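Local coordinates for protein dihydroorotase (Saccharomyces cerevisiae S288C, PDB 6L0A) that catalyses the reversible, zinc-dependent interconversion of N-carbamoyl-L-aspartate and dihydroorotate, the third step of de novo pyrimidine biosynthesis, at residues 182-187 with 235-240; 211-216 with 229-234. One frame throughout, in Å; residues are numbered along the deposited sequence.

Contact 1: residues 182-187 with 235-240; sequences TSESAI and LPNDKK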
loop_
_atom_site.group_PDB
_atom_site.type_symbol
_atom_site.label_atom_id
_atom_site.label_comp_id
_atom_site.label_asym_id
_atom_site.label_seq_id
_atom_site.Cartn_x
_atom_site.Cartn_y
_atom_site.Cartn_z
ATOM N N THR C 182 -2.093 -14.236 5.972
ATOM C CA THR C 182 -1.068 -13.370 5.418
ATOM C C THR C 182 0.056 -13.025 6.377
ATOM O O THR C 182 0.997 -12.356 5.957
ATOM C CB THR C 182 -1.692 -12.064 4.917
ATOM O OG1 THR C 182 -2.367 -11.427 6.013
ATOM C CG2 THR C 182 -2.660 -12.345 3.798
ATOM N N SER C 183 -0.017 -13.435 7.644
ATOM C CA SER C 183 0.943 -12.981 8.642
ATOM C C SER C 183 1.607 -14.156 9.342
ATOM O O SER C 183 1.007 -15.221 9.514
ATOM C CB SER C 183 0.272 -12.089 9.683
ATOM O OG SER C 183 -0.625 -12.834 10.484
ATOM N N GLU C 184 2.865 -13.951 9.741
ATOM C CA GLU C 184 3.543 -14.938 10.574
ATOM C C GLU C 184 2.759 -15.203 11.846
ATOM O O GLU C 184 2.693 -16.350 12.316
ATOM C CB GLU C 184 4.961 -14.472 10.914
ATOM C CG GLU C 184 5.671 -15.447 11.829
ATOM C CD GLU C 184 7.067 -15.013 12.212
ATOM O OE1 GLU C 184 7.241 -13.842 12.602
ATOM O OE2 GLU C 184 7.988 -15.849 12.111
ATOM N N SER C 185 2.161 -14.155 12.422
ATOM C CA SER C 185 1.377 -14.331 13.638
ATOM C C SER C 185 0.262 -15.341 13.427
ATOM O O SER C 185 0.021 -16.198 14.285
ATOM C CB SER C 185 0.801 -12.993 14.104
ATOM O OG SER C 185 1.824 -12.167 14.619
ATOM N N ALA C 186 -0.437 -15.253 12.288
ATOM C CA ALA C 186 -1.521 -16.192 12.027
ATOM C C ALA C 186 -0.994 -17.607 11.846
ATOM O O ALA C 186 -1.605 -18.562 12.341
ATOM C CB ALA C 186 -2.318 -15.764 10.796
ATOM N N ILE C 187 0.130 -17.764 11.133
ATOM C CA ILE C 187 0.710 -19.095 10.936
ATOM C C ILE C 187 1.028 -19.739 12.283
ATOM O O ILE C 187 0.705 -20.911 12.525
ATOM C CB ILE C 187 1.962 -19.019 10.044
ATOM C CG1 ILE C 187 1.607 -18.586 8.617
ATOM C CG2 ILE C 187 2.677 -20.368 10.001
ATOM C CD1 ILE C 187 0.413 -19.333 8.018
ATOM N N LEU C 235 4.958 -8.152 5.194
ATOM C CA LEU C 235 6.394 -7.923 5.145
ATOM C C LEU C 235 7.129 -9.170 4.667
ATOM O O LEU C 235 6.563 -10.269 4.629
ATOM C CB LEU C 235 6.886 -7.507 6.523
ATOM C CG LEU C 235 6.134 -6.312 7.107
ATOM C CD1 LEU C 235 6.739 -5.901 8.443
ATOM C CD2 LEU C 235 6.145 -5.158 6.125
ATOM N N PRO C 236 8.397 -9.038 4.266
ATOM C CA PRO C 236 9.156 -10.245 3.885
ATOM C C PRO C 236 9.150 -11.343 4.943
ATOM O O PRO C 236 9.119 -12.528 4.581
ATOM C CB PRO C 236 10.567 -9.688 3.639
ATOM C CG PRO C 236 10.329 -8.286 3.185
ATOM C CD PRO C 236 9.176 -7.804 4.017
ATOM N N ASN C 237 9.179 -10.997 6.234
ATOM C CA ASN C 237 9.140 -12.022 7.279
ATOM C C ASN C 237 7.815 -12.779 7.267
ATOM O O ASN C 237 7.772 -13.978 7.569
ATOM C CB ASN C 237 9.371 -11.384 8.654
ATOM C CG ASN C 237 9.195 -12.370 9.811
ATOM O OD1 ASN C 237 10.049 -13.231 10.049
ATOM N ND2 ASN C 237 8.093 -12.233 10.549
ATOM N N ASP C 238 6.724 -12.094 6.939
ATOM C CA ASP C 238 5.440 -12.768 6.799
ATOM C C ASP C 238 5.435 -13.689 5.588
ATOM O O ASP C 238 5.062 -14.863 5.692
ATOM C CB ASP C 238 4.325 -11.729 6.694
ATOM C CG ASP C 238 4.274 -10.836 7.893
ATOM O OD1 ASP C 238 4.105 -11.385 9.003
ATOM O OD2 ASP C 238 4.397 -9.593 7.736
ATOM N N LYS C 239 5.848 -13.182 4.425
ATOM C CA LYS C 239 5.884 -14.041 3.250
ATOM C C LYS C 239 6.758 -15.270 3.495
ATOM O O LYS C 239 6.426 -16.372 3.035
ATOM C CB LYS C 239 6.375 -13.269 2.027
ATOM C CG LYS C 239 6.462 -14.144 0.788
ATOM C CD LYS C 239 6.817 -13.345 -0.456
ATOM C CE LYS C 239 8.315 -13.353 -0.691
ATOM N NZ LYS C 239 8.621 -12.927 -2.080
ATOM N N LYS C 240 7.872 -15.100 4.228
ATOM C CA LYS C 240 8.726 -16.238 4.573
ATOM C C LYS C 240 7.949 -17.290 5.348
ATOM O O LYS C 240 8.067 -18.490 5.067
ATOM C CB LYS C 240 9.945 -15.773 5.385
ATOM C CG LYS C 240 10.522 -16.819 6.388
ATOM C CD LYS C 240 12.049 -16.690 6.536
ATOM C CE LYS C 240 12.604 -17.152 7.906
ATOM N NZ LYS C 240 11.808 -18.204 8.623
HETATM O O HOH W 1 3.197 -11.355 11.799
#
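D238, in the first turn of helix 236-246, reaches across to the N-terminal end of helix 184-193, so two outer helices of this metallo-dependent hydrolase TIM barrel meet through their first turns. Its CB lies 3.5 Å from the carbonyl oxygen T182 O. CG, beside the backbone N (chi1 -59°), comes 4.0 Å from S183 CA, and the carboxylate then divides its work. OD1 receives the backbone N-H of E184 at 2.9 Å, nearly straight at 174°, on its anti side, and also accepts a hydrogen bond from a water that accepts from S185 N. OD2 turns back and accepts from L235 N, at the N-cap of its own helix, at 3.0 Å, through its anti lone pair. One carboxylate thus serves N-H groups at the starts of both helices, whose positive ends would be expected to stabilise its charge. S183, the N-cap of helix 184-193, takes A186 N on OG, which also bonds to E157 of helix 156-170. Farther out, the extended E184 chain crosses N237, the carboxylate and amide planes 72° apart. N237 ND2 donates a hydrogen bond to E184 OE1 at 2.7 Å, from above the carboxylate plane, OE1 itself almost in the amide plane.

Contact 2: residues 211-216 with 229-234; sequences AHHLFL and CKPVAK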
loop_
_atom_site.group_PDB
_atom_site.type_symbol
_atom_site.label_atom_id
_atom_site.label_comp_id
_atom_site.label_asym_id
_atom_site.label_seq_id
_atom_site.Cartn_x
_atom_site.Cartn_y
_atom_site.Cartn_z
ATOM N N ALA C 211 -2.229 -18.200 -3.893
ATOM C CA ALA C 211 -1.046 -18.141 -4.743
ATOM C C ALA C 211 -0.312 -16.821 -4.556
ATOM O O ALA C 211 0.914 -16.796 -4.406
ATOM C CB ALA C 211 -1.440 -18.333 -6.206
ATOM N N HIS C 212 -1.045 -15.706 -4.537
ATOM C CA HIS C 212 -0.353 -14.420 -4.632
ATOM C C HIS C 212 0.351 -14.042 -3.331
ATOM O O HIS C 212 1.360 -13.330 -3.366
ATOM C CB HIS C 212 -1.311 -13.317 -5.087
ATOM C CG HIS C 212 -2.613 -13.268 -4.346
ATOM N ND1 HIS C 212 -3.657 -14.128 -4.613
ATOM C CD2 HIS C 212 -3.057 -12.424 -3.386
ATOM C CE1 HIS C 212 -4.683 -13.828 -3.833
ATOM N NE2 HIS C 212 -4.348 -12.790 -3.086
ATOM N N HIS C 213 -0.128 -14.520 -2.184
ATOM C CA HIS C 213 0.589 -14.216 -0.951
ATOM C C HIS C 213 1.872 -15.028 -0.798
ATOM O O HIS C 213 2.651 -14.734 0.109
ATOM C CB HIS C 213 -0.324 -14.430 0.255
ATOM C CG HIS C 213 -1.411 -13.399 0.371
ATOM N ND1 HIS C 213 -2.749 -13.686 0.187
ATOM C CD2 HIS C 213 -1.346 -12.071 0.652
ATOM C CE1 HIS C 213 -3.460 -12.579 0.345
ATOM N NE2 HIS C 213 -2.633 -11.588 0.635
ATOM N N LEU C 214 2.091 -16.048 -1.634
ATOM C CA LEU C 214 3.368 -16.753 -1.661
ATOM C C LEU C 214 4.417 -16.001 -2.467
ATOM O O LEU C 214 5.597 -16.372 -2.422
ATOM C CB LEU C 214 3.186 -18.159 -2.237
ATOM C CG LEU C 214 2.152 -19.031 -1.514
ATOM C CD1 LEU C 214 2.154 -20.451 -2.074
ATOM C CD2 LEU C 214 2.403 -19.038 -0.006
ATOM N N PHE C 215 4.011 -14.958 -3.189
ATOM C CA PHE C 215 4.889 -14.123 -4.001
ATOM C C PHE C 215 4.996 -12.696 -3.496
ATOM O O PHE C 215 6.091 -12.123 -3.485
ATOM C CB PHE C 215 4.378 -14.055 -5.447
ATOM C CG PHE C 215 4.519 -15.339 -6.218
ATOM C CD1 PHE C 215 3.470 -16.253 -6.271
ATOM C CD2 PHE C 215 5.683 -15.615 -6.923
ATOM C CE1 PHE C 215 3.580 -17.420 -7.008
ATOM C CE2 PHE C 215 5.803 -16.787 -7.654
ATOM C CZ PHE C 215 4.752 -17.692 -7.690
ATOM N N LEU C 216 3.872 -12.096 -3.122
ATOM C CA LEU C 216 3.788 -10.651 -2.953
ATOM C C LEU C 216 4.221 -10.208 -1.571
ATOM O O LEU C 216 4.085 -10.928 -0.577
ATOM C CB LEU C 216 2.359 -10.148 -3.182
ATOM C CG LEU C 216 1.718 -10.276 -4.560
ATOM C CD1 LEU C 216 0.275 -9.786 -4.494
ATOM C CD2 LEU C 216 2.499 -9.503 -5.610
ATOM N N CYS C 229 -4.966 -6.525 -2.590
ATOM C CA CYS C 229 -6.096 -7.354 -2.214
ATOM C C CYS C 229 -6.231 -7.287 -0.697
ATOM O O CYS C 229 -5.420 -6.666 -0.019
ATOM C CB CYS C 229 -5.859 -8.799 -2.660
ATOM S SG CYS C 229 -4.343 -9.407 -1.801
ATOM N N LYS C 230 -7.264 -7.934 -0.159
ATOM C CA LYS C 230 -7.393 -8.052 1.283
ATOM C C LYS C 230 -7.349 -9.527 1.674
ATOM O O LYS C 230 -7.866 -10.370 0.933
ATOM C CB LYS C 230 -8.714 -7.409 1.789
ATOM C CG LYS C 230 -8.869 -5.901 1.462
ATOM C CD LYS C 230 -7.755 -5.053 2.064
ATOM C CE LYS C 230 -7.880 -4.962 3.562
ATOM N NZ LYS C 230 -8.940 -3.959 4.011
ATOM N N PRO C 231 -6.653 -9.895 2.769
ATOM C CA PRO C 231 -5.763 -9.020 3.535
ATOM C C PRO C 231 -4.576 -8.638 2.668
ATOM O O PRO C 231 -4.229 -9.388 1.730
ATOM C CB PRO C 231 -5.332 -9.875 4.738
ATOM C CG PRO C 231 -6.163 -11.163 4.659
ATOM C CD PRO C 231 -6.579 -11.294 3.223
ATOM N N VAL C 232 -4.006 -7.458 2.914
ATOM C CA VAL C 232 -2.911 -6.995 2.074
ATOM C C VAL C 232 -1.699 -7.892 2.290
ATOM O O VAL C 232 -1.515 -8.472 3.367
ATOM C CB VAL C 232 -2.566 -5.524 2.380
ATOM C CG1 VAL C 232 -3.804 -4.623 2.209
ATOM C CG2 VAL C 232 -1.965 -5.380 3.782
ATOM N N ALA C 233 -0.866 -8.008 1.256
ATOM C CA ALA C 233 0.432 -8.653 1.413
ATOM C C ALA C 233 1.313 -7.807 2.326
ATOM O O ALA C 233 1.318 -6.573 2.237
ATOM C CB ALA C 233 1.100 -8.849 0.046
ATOM N N LYS C 234 2.040 -8.459 3.222
ATOM C CA LYS C 234 2.672 -7.779 4.350
ATOM C C LYS C 234 4.193 -7.819 4.177
ATOM O O LYS C 234 4.668 -7.516 3.075
ATOM C CB LYS C 234 2.153 -8.374 5.650
ATOM C CG LYS C 234 0.659 -8.073 5.821
ATOM C CD LYS C 234 0.045 -8.792 6.996
ATOM C CE LYS C 234 -1.393 -8.318 7.217
ATOM N NZ LYS C 234 -2.393 -8.696 6.143
HETATM O O HOH W 2 -6.463 -12.360 -0.918
#
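P231 O takes the N-H of H213 NE2 at 2.9 Å, a somewhat bent bond (146°) whose donor stands 28° from the carbonyl plane. At the other end of the imidazole, ND1 is hydrogen-bonded to T210, so both ring nitrogens are engaged and the ring's rotation is fixed. Its CD2 edge faces the backbone of A233, with CA 3.9 Å away, while CD2 of H212 sits over one face, displaced toward the rim. The sulfur of C229 packs against both histidines where their rings meet: SG is 3.6 Å from H212 NE2, at that ring's edge, and approaches H213 obliquely, 4.4 Å from the ring centroid. With SG set between its backbone N and carbonyl carbon (chi1 61°), C229 directs the sulfur toward both rings. A water joins H212 NE2 to K230 O, adding a polar link beside the sulfur. Farther along, L216 CB packs on A233 CB at 3.7 Å. K234 NZ turns back to V232 O, on a lone pair in the carbonyl plane. P231 follows a cis peptide bond and its side chain touches H180, a ligand of one zinc ion, while the neighbouring K230 touches the bound malate. The contact is a buried loop-to-loop packing beside the binuclear zinc site and its malate pocket, in a TIM-barrel amidohydrolase whose active-site loops follow the C-terminal ends of the barrel strands.

How the contacts relate
From the N terminus, the chain passes the zinc ligand H180 and starts helix 184-193, where the first half of contact 1 lies. It continues through strand 205-209 into 211-216, makes the short helix 218-221 and returns as 229-234, so contact 2 closes a small loop nested inside the larger one that contact 1 closes at 235-240. One run of chain then goes from the malate pocket straight into helix 236-246. The contacts also touch: T182 OG1, also hydrogen-bonded to E157, meets K234 NZ at 2.7 Å, and K239 NZ meets F215 O at 3.0 Å, both probable hydrogen bonds. Together they tie two outer helices to the loops beside the zinc site.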